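Local coordinates for chlorella virus DNA ligase-adenylate (Chlorella virus, PDB 1FVI), which probably seals nicks in duplex DNA as an ATP-dependent DNA ligase, captured here as the covalent enzyme-adenylate intermediate, at residues D16-A28 against K157-G169. The protein carries 1 engineered substitution. Numbering follows the deposited sequence.
Sequences DVQFPCLATPKIA and KGFEGVMIRKPDG. Engineered in segment 16-28: Ala28 (natural residue Asp). With AMP (adenosine monophosphate), chain C.
Leu22 and Thr24 pair antiparallel with Arg165 and Met163, strands 21-25 and 162-165 running at 154° to each other, and two further backbone bonds follow, Lys26 N to Gly161 O and Glu160 N to Lys26 O (2.9 Å). The bond from Met163 N to Thr24 O is almost straight, whereas Lys26 N lies well above the carbonyl plane of Gly161. On the nucleotide face, Met163 chi1 (-59°) sets Met163 CG against the base, 3.4 Å from AMP C6; a bend at chi2 takes Met163 SD to 3.7 Å from Lys26 CG, and one at chi3 carries Met163 CE to AMP N3 (3.6 Å). Lys26 heads the KxDG motif of the nucleotidyltransferase fold, whose Asp is the engineered Ala28 here, and is joined through NZ to the AMP phosphorus, the lysyl-adenylate itself. Three hydrogen bonds from residues flanking Lys26 in sequence hold the adenine: N6 donates to Thr24 OG1 (2.9 Å) and Pro25 O, while Ile27 N donates to N7 (3.0 Å). A water links Leu22 O, Thr24 OG1 and Met163 O. On the reverse face, Ile164 sets CG2 against Cys21 SG (3.7 Å) and CD1 against Val17 CG2. Pro25 CB sits over one face of the Phe159 ring, 3.7 Å from its centroid and 19° off the normal. At the other end Leu22 CD1 meets Pro167, and Arg165 turns its guanidinium away to a salt bridge with Asp98.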
ATOM      1  N   ASP A  16      -2.044 -18.006 -12.273  1.00 21.76           N
ATOM      2  CA  ASP A  16      -1.927 -17.309 -13.558  1.00 30.56           C
ATOM      3  C   ASP A  16      -0.698 -16.405 -13.637  1.00 30.04           C
ATOM      4  O   ASP A  16      -0.275 -16.034 -14.734  1.00 30.65           O
ATOM      5  CB  ASP A  16      -3.162 -16.435 -13.832  1.00 25.69           C
ATOM      6  CG  ASP A  16      -4.338 -17.216 -14.427  1.00 36.95           C
ATOM      7  OD1 ASP A  16      -4.121 -18.237 -15.118  1.00 37.26           O
ATOM      8  OD2 ASP A  16      -5.491 -16.782 -14.227  1.00 33.46           O
ATOM      9  N   VAL A  17      -0.123 -16.068 -12.482  1.00 25.97           N
ATOM     10  CA  VAL A  17       1.028 -15.159 -12.412  1.00 21.38           C
ATOM     11  C   VAL A  17       2.283 -15.695 -13.067  1.00 21.33           C
ATOM     12  O   VAL A  17       2.695 -16.809 -12.788  1.00 26.88           O
ATOM     13  CB  VAL A  17       1.354 -14.772 -10.949  1.00 15.45           C
ATOM     14  CG1 VAL A  17       2.590 -13.896 -10.881  1.00 15.62           C
ATOM     15  CG2 VAL A  17       0.195 -14.016 -10.336  1.00 15.84           C
ATOM     16  N   GLN A  18       2.847 -14.919 -13.989  1.00 22.51           N
ATOM     17  CA  GLN A  18       4.090 -15.291 -14.662  1.00 22.88           C
ATOM     18  C   GLN A  18       5.113 -14.929 -13.597  1.00 22.94           C
ATOM     19  O   GLN A  18       5.354 -13.748 -13.315  1.00 18.56           O
ATOM     20  CB  GLN A  18       4.230 -14.481 -15.939  1.00 27.60           C
ATOM     21  CG  GLN A  18       3.098 -14.771 -16.928  1.00 31.92           C
ATOM     22  CD  GLN A  18       3.021 -16.252 -17.320  1.00 52.80           C
ATOM     23  OE1 GLN A  18       1.939 -16.837 -17.369  1.00 54.04           O
ATOM     24  NE2 GLN A  18       4.176 -16.862 -17.591  1.00 42.23           N
ATOM     25  N   PHE A  19       5.768 -15.952 -13.057  1.00 30.28           N
ATOM     26  CA  PHE A  19       6.617 -15.731 -11.910  1.00 43.76           C
ATOM     27  C   PHE A  19       7.731 -14.788 -11.671  1.00 60.61           C
ATOM     28  O   PHE A  19       7.759 -14.191 -10.589  1.00 79.74           O
ATOM     29  CB  PHE A  19       6.708 -16.924 -11.012  1.00 28.84           C
ATOM     30  CG  PHE A  19       5.737 -16.820  -9.938  1.00 24.65           C
ATOM     31  CD1 PHE A  19       4.628 -17.645  -9.906  1.00 21.01           C
ATOM     32  CD2 PHE A  19       5.814 -15.726  -9.065  1.00 15.38           C
ATOM     33  CE1 PHE A  19       3.594 -17.371  -9.030  1.00 18.73           C
ATOM     34  CE2 PHE A  19       4.803 -15.446  -8.198  1.00 13.67           C
ATOM     35  CZ  PHE A  19       3.683 -16.265  -8.177  1.00 24.59           C
ATOM     36  N   PRO A  20       8.757 -14.774 -12.510  1.00 52.45           N
ATOM     37  CA  PRO A  20       9.688 -13.736 -12.066  1.00 39.97           C
ATOM     38  C   PRO A  20       8.860 -12.445 -12.306  1.00 29.82           C
ATOM     39  O   PRO A  20       8.624 -12.073 -13.455  1.00 29.32           O
ATOM     40  CB  PRO A  20      10.842 -13.892 -13.047  1.00 49.30           C
ATOM     41  CG  PRO A  20      10.853 -15.382 -13.278  1.00 47.19           C
ATOM     42  CD  PRO A  20       9.386 -15.721 -13.443  1.00 46.68           C
ATOM     43  N   CYS A  21       8.252 -11.918 -11.234  1.00 24.42           N
ATOM     44  CA  CYS A  21       7.427 -10.705 -11.298  1.00 24.04           C
ATOM     45  C   CYS A  21       7.834  -9.669 -10.238  1.00 16.44           C
ATOM     46  O   CYS A  21       8.491 -10.005  -9.257  1.00 18.32           O
ATOM     47  CB  CYS A  21       5.919 -11.043 -11.181  1.00 18.74           C
ATOM     48  SG  CYS A  21       5.304 -11.497  -9.515  1.00 23.09           S
ATOM     49  N   LEU A  22       7.485  -8.410 -10.500  1.00 20.97           N
ATOM     50  CA  LEU A  22       7.781  -7.283  -9.624  1.00 22.58           C
ATOM     51  C   LEU A  22       6.541  -6.741  -8.905  1.00 24.54           C
ATOM     52  O   LEU A  22       5.651  -6.160  -9.522  1.00 17.24           O
ATOM     53  CB  LEU A  22       8.469  -6.178 -10.431  1.00 22.55           C
ATOM     54  CG  LEU A  22       9.817  -6.610 -11.029  1.00 25.09           C
ATOM     55  CD1 LEU A  22      10.363  -5.536 -11.975  1.00 19.51           C
ATOM     56  CD2 LEU A  22      10.808  -6.881  -9.903  1.00 27.54           C
ATOM     57  N   ALA A  23       6.525  -6.857  -7.582  1.00 19.46           N
ATOM     58  CA  ALA A  23       5.356  -6.426  -6.821  1.00 21.51           C
ATOM     59  C   ALA A  23       5.494  -5.178  -5.963  1.00 17.18           C
ATOM     60  O   ALA A  23       6.579  -4.828  -5.515  1.00 23.91           O
ATOM     61  CB  ALA A  23       4.840  -7.596  -5.965  1.00 21.16           C
ATOM     62  N   THR A  24       4.370  -4.495  -5.768  1.00 13.58           N
ATOM     63  CA  THR A  24       4.309  -3.304  -4.932  1.00 20.39           C
ATOM     64  C   THR A  24       2.984  -3.390  -4.178  1.00 22.42           C
ATOM     65  O   THR A  24       2.146  -4.246  -4.484  1.00 17.07           O
ATOM     66  CB  THR A  24       4.391  -1.967  -5.747  1.00 26.54           C
ATOM     67  OG1 THR A  24       3.423  -1.972  -6.802  1.00 21.17           O
ATOM     68  CG2 THR A  24       5.814  -1.736  -6.307  1.00 19.24           C
ATOM     69  N   PRO A  25       2.810  -2.565  -3.127  1.00 21.21           N
ATOM     70  CA  PRO A  25       1.568  -2.591  -2.354  1.00 19.31           C
ATOM     71  C   PRO A  25       0.415  -1.852  -3.005  1.00 21.12           C
ATOM     72  O   PRO A  25       0.600  -0.794  -3.612  1.00 24.66           O
ATOM     73  CB  PRO A  25       1.972  -1.931  -1.044  1.00 15.06           C
ATOM     74  CG  PRO A  25       2.977  -0.934  -1.483  1.00 26.80           C
ATOM     75  CD  PRO A  25       3.817  -1.718  -2.465  1.00 22.07           C
ATOM     76  N   LYS A  26      -0.771  -2.445  -2.916  1.00 18.20           N
ATOM     77  CA  LYS A  26      -1.967  -1.821  -3.462  1.00 19.68           C
ATOM     78  C   LYS A  26      -2.354  -0.680  -2.498  1.00 31.15           C
ATOM     79  O   LYS A  26      -2.762  -0.911  -1.356  1.00 23.68           O
ATOM     80  CB  LYS A  26      -3.096  -2.852  -3.586  1.00 21.93           C
ATOM     81  CG  LYS A  26      -4.325  -2.426  -4.401  1.00 14.83           C
ATOM     82  CD  LYS A  26      -5.283  -3.606  -4.513  1.00 26.23           C
ATOM     83  CE  LYS A  26      -6.425  -3.392  -5.515  1.00 24.94           C
ATOM     84  NZ  LYS A  26      -7.372  -2.283  -5.166  1.00 23.99           N
ATOM     85  N   ILE A  27      -2.154   0.554  -2.949  1.00 24.79           N
ATOM     86  CA  ILE A  27      -2.465   1.731  -2.147  1.00 25.30           C
ATOM     87  C   ILE A  27      -3.900   2.256  -2.356  1.00 26.83           C
ATOM     88  O   ILE A  27      -4.412   2.348  -3.493  1.00 24.48           O
ATOM     89  CB  ILE A  27      -1.445   2.886  -2.444  1.00 23.16           C
ATOM     90  CG1 ILE A  27      -0.025   2.414  -2.165  1.00 20.81           C
ATOM     91  CG2 ILE A  27      -1.765   4.139  -1.625  1.00 19.39           C
ATOM     92  CD1 ILE A  27       0.991   3.092  -3.024  1.00 24.77           C
ATOM     93  N   ALA A  28      -4.537   2.574  -1.233  1.00 25.06           N
ATOM     94  CA  ALA A  28      -5.872   3.145  -1.214  1.00 24.14           C
ATOM     95  C   ALA A  28      -5.582   4.647  -1.185  1.00 28.45           C
ATOM     96  O   ALA A  28      -5.184   5.196  -0.155  1.00 23.12           O
ATOM     97  CB  ALA A  28      -6.613   2.716   0.054  1.00 17.28           C
ATOM     98  N   LYS A 157       0.878  -3.997   6.873  1.00 30.59           N
ATOM     99  CA  LYS A 157       1.309  -2.603   6.886  1.00 29.32           C
ATOM    100  C   LYS A 157       0.139  -1.654   6.613  1.00 20.61           C
ATOM    101  O   LYS A 157       0.290  -0.425   6.623  1.00 25.48           O
ATOM    102  CB  LYS A 157       2.482  -2.380   5.925  1.00 28.59           C
ATOM    103  CG  LYS A 157       3.759  -3.073   6.377  1.00 34.58           C
ATOM    104  CD  LYS A 157       4.821  -3.021   5.289  1.00 45.77           C
ATOM    105  CE  LYS A 157       6.076  -3.804   5.666  1.00 41.65           C
ATOM    106  NZ  LYS A 157       5.839  -5.272   5.769  1.00 56.24           N
ATOM    107  N   GLY A 158      -1.036  -2.235   6.403  1.00 18.74           N
ATOM    108  CA  GLY A 158      -2.229  -1.436   6.181  1.00 23.13           C
ATOM    109  C   GLY A 158      -2.661  -1.193   4.748  1.00 19.95           C
ATOM    110  O   GLY A 158      -3.572  -0.402   4.522  1.00 20.49           O
ATOM    111  N   PHE A 159      -2.014  -1.857   3.791  1.00 23.46           N
ATOM    112  CA  PHE A 159      -2.360  -1.715   2.370  1.00 23.87           C
ATOM    113  C   PHE A 159      -3.515  -2.650   1.981  1.00 26.01           C
ATOM    114  O   PHE A 159      -3.858  -3.574   2.722  1.00 29.72           O
ATOM    115  CB  PHE A 159      -1.129  -1.975   1.489  1.00 24.12           C
ATOM    116  CG  PHE A 159       0.007  -1.012   1.737  1.00 22.69           C
ATOM    117  CD1 PHE A 159       1.164  -1.430   2.382  1.00 22.31           C
ATOM    118  CD2 PHE A 159      -0.101   0.323   1.361  1.00 25.37           C
ATOM    119  CE1 PHE A 159       2.203  -0.531   2.658  1.00 24.86           C
ATOM    120  CE2 PHE A 159       0.924   1.230   1.627  1.00 25.10           C
ATOM    121  CZ  PHE A 159       2.081   0.804   2.279  1.00 23.95           C
ATOM    122  N   GLU A 160      -4.073  -2.431   0.796  1.00 24.04           N
ATOM    123  CA  GLU A 160      -5.219  -3.199   0.280  1.00 22.90           C
ATOM    124  C   GLU A 160      -4.929  -4.604  -0.234  1.00 19.37           C
ATOM    125  O   GLU A 160      -5.796  -5.469  -0.213  1.00 29.67           O
ATOM    126  CB  GLU A 160      -5.898  -2.432  -0.875  1.00 25.33           C
ATOM    127  CG  GLU A 160      -6.516  -1.087  -0.530  1.00 32.79           C
ATOM    128  CD  GLU A 160      -7.642  -1.208   0.477  1.00 35.00           C
ATOM    129  OE1 GLU A 160      -7.402  -0.961   1.683  1.00 32.87           O
ATOM    130  OE2 GLU A 160      -8.769  -1.549   0.063  1.00 38.77           O
ATOM    131  N   GLY A 161      -3.745  -4.797  -0.785  1.00 19.24           N
ATOM    132  CA  GLY A 161      -3.396  -6.077  -1.355  1.00 15.58           C
ATOM    133  C   GLY A 161      -2.153  -5.789  -2.149  1.00 24.28           C
ATOM    134  O   GLY A 161      -1.404  -4.878  -1.783  1.00 22.36           O
ATOM    135  N   VAL A 162      -1.949  -6.492  -3.260  1.00 22.27           N
ATOM    136  CA  VAL A 162      -0.741  -6.274  -4.064  1.00 23.35           C
ATOM    137  C   VAL A 162      -0.922  -5.985  -5.550  1.00 16.12           C
ATOM    138  O   VAL A 162      -1.923  -6.361  -6.177  1.00 20.08           O
ATOM    139  CB  VAL A 162       0.363  -7.394  -3.812  1.00 31.72           C
ATOM    140  CG1 VAL A 162      -0.092  -8.410  -2.747  1.00 22.99           C
ATOM    141  CG2 VAL A 162       0.797  -8.079  -5.091  1.00 18.79           C
ATOM    142  N   MET A 163       0.025  -5.219  -6.077  1.00 23.62           N
ATOM    143  CA  MET A 163       0.046  -4.859  -7.494  1.00 22.73           C
ATOM    144  C   MET A 163       1.224  -5.590  -8.135  1.00 19.03           C
ATOM    145  O   MET A 163       2.355  -5.475  -7.670  1.00 28.27           O
ATOM    146  CB  MET A 163       0.177  -3.342  -7.675  1.00 14.13           C
ATOM    147  CG  MET A 163      -0.955  -2.552  -7.020  1.00 11.68           C
ATOM    148  SD  MET A 163      -2.606  -2.958  -7.607  1.00 21.01           S
ATOM    149  CE  MET A 163      -2.551  -2.335  -9.312  1.00 22.87           C
ATOM    150  N   ILE A 164       0.931  -6.342  -9.196  1.00 19.63           N
ATOM    151  CA  ILE A 164       1.909  -7.150  -9.938  1.00 20.65           C
ATOM    152  C   ILE A 164       2.273  -6.602 -11.340  1.00 21.64           C
ATOM    153  O   ILE A 164       1.396  -6.237 -12.135  1.00 19.38           O
ATOM    154  CB  ILE A 164       1.372  -8.594 -10.120  1.00 19.22           C
ATOM    155  CG1 ILE A 164       0.995  -9.185  -8.759  1.00 26.69           C
ATOM    156  CG2 ILE A 164       2.425  -9.467 -10.783  1.00 17.81           C
ATOM    157  CD1 ILE A 164       0.069 -10.372  -8.833  1.00 34.54           C
ATOM    158  N   ARG A 165       3.568  -6.604 -11.647  1.00 17.40           N
ATOM    159  CA  ARG A 165       4.047  -6.129 -12.940  1.00 21.89           C
ATOM    160  C   ARG A 165       5.149  -6.991 -13.537  1.00 23.53           C
ATOM    161  O   ARG A 165       6.050  -7.464 -12.826  1.00 23.58           O
ATOM    162  CB  ARG A 165       4.599  -4.703 -12.828  1.00 21.12           C
ATOM    163  CG  ARG A 165       3.628  -3.640 -12.353  1.00 24.45           C
ATOM    164  CD  ARG A 165       3.876  -2.341 -13.094  1.00 19.56           C
ATOM    165  NE  ARG A 165       3.548  -1.160 -12.300  1.00 18.93           N
ATOM    166  CZ  ARG A 165       3.587   0.092 -12.767  1.00 20.87           C
ATOM    167  NH1 ARG A 165       3.917   0.340 -14.031  1.00 18.66           N
ATOM    168  NH2 ARG A 165       3.380   1.111 -11.946  1.00 18.32           N
ATOM    169  N   LYS A 166       5.085  -7.203 -14.852  1.00 27.03           N
ATOM    170  CA  LYS A 166       6.164  -7.926 -15.520  1.00 24.68           C
ATOM    171  C   LYS A 166       7.281  -6.865 -15.691  1.00 23.53           C
ATOM    172  O   LYS A 166       7.006  -5.671 -15.846  1.00 21.71           O
ATOM    173  CB  LYS A 166       5.705  -8.552 -16.852  1.00 14.58           C
ATOM    174  CG  LYS A 166       5.406  -7.608 -17.978  1.00 17.59           C
ATOM    175  CD  LYS A 166       4.772  -8.395 -19.123  1.00 26.04           C
ATOM    176  CE  LYS A 166       4.812  -7.632 -20.446  1.00 25.92           C
ATOM    177  NZ  LYS A 166       4.031  -8.301 -21.544  1.00 19.25           N
ATOM    178  N   PRO A 167       8.544  -7.276 -15.531  1.00 20.56           N
ATOM    179  CA  PRO A 167       9.733  -6.427 -15.636  1.00 23.05           C
ATOM    180  C   PRO A 167       9.839  -5.633 -16.925  1.00 24.98           C
ATOM    181  O   PRO A 167      10.219  -4.463 -16.919  1.00 27.50           O
ATOM    182  CB  PRO A 167      10.867  -7.436 -15.540  1.00 22.48           C
ATOM    183  CG  PRO A 167      10.301  -8.504 -14.694  1.00 22.16           C
ATOM    184  CD  PRO A 167       8.925  -8.667 -15.234  1.00 23.31           C
ATOM    185  N   ASP A 168       9.509  -6.287 -18.031  1.00 27.12           N
ATOM    186  CA  ASP A 168       9.591  -5.685 -19.351  1.00 30.04           C
ATOM    187  C   ASP A 168       8.362  -4.907 -19.794  1.00 29.29           C
ATOM    188  O   ASP A 168       8.321  -4.397 -20.913  1.00 31.09           O
ATOM    189  CB  ASP A 168       9.948  -6.752 -20.395  1.00 31.96           C
ATOM    190  CG  ASP A 168       8.918  -7.861 -20.477  1.00 47.12           C
ATOM    191  OD1 ASP A 168       8.466  -8.339 -19.410  1.00 48.03           O
ATOM    192  OD2 ASP A 168       8.566  -8.264 -21.611  1.00 50.75           O
ATOM    193  N   GLY A 169       7.383  -4.769 -18.911  1.00 22.27           N
ATOM    194  CA  GLY A 169       6.177  -4.038 -19.270  1.00 16.13           C
ATOM    195  C   GLY A 169       6.358  -2.567 -19.635  1.00 21.99           C
ATOM    196  O   GLY A 169       7.150  -1.829 -19.052  1.00 25.68           O
TER
HETATM  197  P   AMP C 501      -8.272  -1.638  -6.138  1.00 23.67           P
HETATM  198  O1P AMP C 501      -9.211  -2.478  -6.879  1.00 21.05           O
HETATM  199  O3P AMP C 501      -9.274  -0.526  -5.618  1.00 17.52           O
HETATM  200  O5' AMP C 501      -7.405  -0.861  -7.092  1.00 18.40           O
HETATM  201  C5' AMP C 501      -6.471   0.204  -6.568  1.00 19.72           C
HETATM  202  C4' AMP C 501      -6.227   1.317  -7.563  1.00 24.34           C
HETATM  203  O4' AMP C 501      -5.047   1.994  -7.122  1.00 22.47           O
HETATM  204  C3' AMP C 501      -5.943   0.822  -9.001  1.00 20.20           C
HETATM  205  O3' AMP C 501      -6.511   1.636 -10.027  1.00 17.16           O
HETATM  206  C2' AMP C 501      -4.461   0.904  -9.139  1.00 21.56           C
HETATM  207  O2' AMP C 501      -4.109   1.193 -10.487  1.00 17.19           O
HETATM  208  C1' AMP C 501      -4.036   1.956  -8.099  1.00 18.64           C
HETATM  209  N9  AMP C 501      -2.793   1.576  -7.456  1.00 22.22           N
HETATM  210  C8  AMP C 501      -2.605   1.544  -6.092  1.00 12.72           C
HETATM  211  N7  AMP C 501      -1.393   1.161  -5.807  1.00 14.29           N
HETATM  212  C5  AMP C 501      -0.735   0.925  -7.005  1.00 16.16           C
HETATM  213  C6  AMP C 501       0.562   0.501  -7.329  1.00 12.79           C
HETATM  214  N6  AMP C 501       1.495   0.217  -6.389  1.00 17.77           N
HETATM  215  N1  AMP C 501       0.843   0.383  -8.639  1.00 19.40           N
HETATM  216  C2  AMP C 501      -0.069   0.658  -9.545  1.00 11.23           C
HETATM  217  N3  AMP C 501      -1.331   1.067  -9.386  1.00 15.01           N
HETATM  218  C4  AMP C 501      -1.647   1.196  -8.064  1.00 17.68           C
HETATM  219  O   HOH W   1       4.703  -3.542  -8.944  1.00 27.25           O
HETATM  220  O   HOH W   2      -9.075  -2.418  -2.216  1.00 34.34           O